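Side-chain contact in (R)-specific enoyl-CoA hydratase (Pseudomonas aeruginosa, PDB 5CPG), which probably hydrates trans-2-enoyl-CoA to (R)-3-hydroxyacyl-CoA, the reversible reaction of the (R)-specific, MaoC-like hydratases of hotdog fold: residues A69-V74 with T80-Q85. Sequence-based numbering, arbitrary orientation.
Sequences AAIATV and TIYLGQ. With GOL (glycerol), chain C.
I71 carries the apolar contact with both of its branches. Its CG2 meets CG2 of T80 at 3.9 Å, and its CD1 comes obliquely to the Y82 ring, 4.1 Å from CE1. Both partners are crossed at about a right angle. The torsions account for this reach: CG1 stands anti to the carbonyl carbon (chi1 -67°) and the chain beyond it is extended, which sends CD1 along the strand to Y82 while CG2 stays by T80.

Polar bonds run within each segment. Y82 OH donates to Q85 OE1 over 2.6 Å, with the acceptor at the ring edge, in its plane; the hydroxyl lies 19° out of the amide plane, and the angle at OE1 is 118°. On the helix, A69 O accepts both T73 N and T73 OG1 from opposite faces of its carbonyl plane, the hydroxyl at 2.8 Å.

A glycerol, probably from the crystallisation liquor, bridges the segments: O1 bonds A72 O at 3.2 Å and O3 bonds T80 O at 2.8 Å.

In this hotdog fold the contact joins the end of helix 62-73 to the start of strand 81-89. I71 also packs on A133 of strand 127-136 and L103 of strand 98-109, in the sheet that the helix packs against. L83 and G84 both bond to E134 of strand 127-136, a classic beta bulge, and G84 and Q85 pair antiparallel with a strand of the second subunit, continuing the sheet across the dimer.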
# COMPACT_ATOMS: atom_id res chain seq x y z
N ALA A 69 -7.48 -4.52 0.37
CA ALA A 69 -8.76 -4.57 1.11
C ALA A 69 -9.81 -5.35 0.29
O ALA A 69 -10.64 -6.07 0.88
CB ALA A 69 -9.25 -3.15 1.44
N ALA A 70 -9.77 -5.23 -1.04
CA ALA A 70 -10.71 -5.99 -1.88
C ALA A 70 -10.49 -7.47 -1.67
O ALA A 70 -11.42 -8.24 -1.55
CB ALA A 70 -10.53 -5.65 -3.35
N ILE A 71 -9.23 -7.87 -1.63
CA ILE A 71 -8.93 -9.29 -1.51
C ILE A 71 -9.35 -9.78 -0.12
O ILE A 71 -10.01 -10.80 0.07
CB ILE A 71 -7.44 -9.54 -1.74
CG1 ILE A 71 -7.06 -9.22 -3.21
CG2 ILE A 71 -7.02 -10.95 -1.27
CD1 ILE A 71 -5.56 -9.40 -3.47
N ALA A 72 -9.00 -8.97 0.89
CA ALA A 72 -9.27 -9.34 2.26
C ALA A 72 -10.72 -9.29 2.68
O ALA A 72 -11.08 -10.00 3.63
CB ALA A 72 -8.46 -8.44 3.21
N THR A 73 -11.52 -8.45 2.03
CA THR A 73 -12.92 -8.31 2.47
C THR A 73 -13.95 -8.78 1.46
O THR A 73 -15.13 -8.94 1.86
CB THR A 73 -13.28 -6.83 2.86
OG1 THR A 73 -13.25 -5.96 1.74
CG2 THR A 73 -12.28 -6.31 3.92
N VAL A 74 -13.55 -9.00 0.21
CA VAL A 74 -14.55 -9.35 -0.82
C VAL A 74 -14.23 -10.70 -1.46
O VAL A 74 -15.04 -11.60 -1.37
CB VAL A 74 -14.66 -8.29 -1.92
CG1 VAL A 74 -15.74 -8.69 -2.93
CG2 VAL A 74 -15.02 -6.93 -1.32
N THR A 80 -8.11 -15.14 4.20
CA THR A 80 -7.06 -15.13 3.18
C THR A 80 -5.70 -14.70 3.73
O THR A 80 -5.63 -13.80 4.55
CB THR A 80 -7.46 -14.17 2.07
OG1 THR A 80 -8.74 -14.57 1.57
CG2 THR A 80 -6.45 -14.16 0.93
N ILE A 81 -4.65 -15.37 3.26
CA ILE A 81 -3.28 -15.03 3.59
C ILE A 81 -2.62 -14.40 2.36
O ILE A 81 -2.71 -14.93 1.26
CB ILE A 81 -2.48 -16.23 4.06
CG1 ILE A 81 -3.13 -16.77 5.35
CG2 ILE A 81 -1.04 -15.84 4.35
CD1 ILE A 81 -2.37 -17.94 5.94
N TYR A 82 -2.03 -13.23 2.55
CA TYR A 82 -1.37 -12.50 1.46
C TYR A 82 0.03 -12.96 1.31
O TYR A 82 0.81 -12.87 2.26
CB TYR A 82 -1.49 -11.00 1.78
CG TYR A 82 -1.60 -9.99 0.64
CD1 TYR A 82 -1.71 -10.35 -0.68
CD2 TYR A 82 -1.70 -8.64 0.94
CE1 TYR A 82 -1.83 -9.36 -1.71
CE2 TYR A 82 -1.83 -7.66 -0.06
CZ TYR A 82 -1.91 -8.02 -1.35
OH TYR A 82 -2.04 -6.99 -2.26
N LEU A 83 0.36 -13.52 0.15
CA LEU A 83 1.71 -14.00 -0.06
C LEU A 83 2.54 -13.04 -0.89
O LEU A 83 3.72 -12.91 -0.65
CB LEU A 83 1.72 -15.36 -0.72
CG LEU A 83 0.98 -16.41 0.10
CD1 LEU A 83 0.95 -17.67 -0.71
CD2 LEU A 83 1.74 -16.66 1.39
N GLY A 84 1.94 -12.41 -1.92
CA GLY A 84 2.71 -11.51 -2.76
C GLY A 84 1.80 -10.62 -3.59
O GLY A 84 0.61 -10.96 -3.82
N GLN A 85 2.36 -9.52 -4.08
CA GLN A 85 1.60 -8.62 -4.93
C GLN A 85 2.53 -7.94 -5.89
O GLN A 85 3.58 -7.39 -5.50
CB GLN A 85 0.86 -7.58 -4.06
CG GLN A 85 0.17 -6.47 -4.84
CD GLN A 85 -1.11 -6.98 -5.50
OE1 GLN A 85 -1.98 -7.50 -4.83
NE2 GLN A 85 -1.22 -6.81 -6.83
C1 GOL C . -7.65 -11.18 5.78
O1 GOL C . -8.74 -11.72 5.05
C2 GOL C . -7.75 -11.37 7.30
O2 GOL C . -8.74 -12.33 7.59
C3 GOL C . -6.42 -11.90 7.82
O3 GOL C . -6.20 -13.17 7.23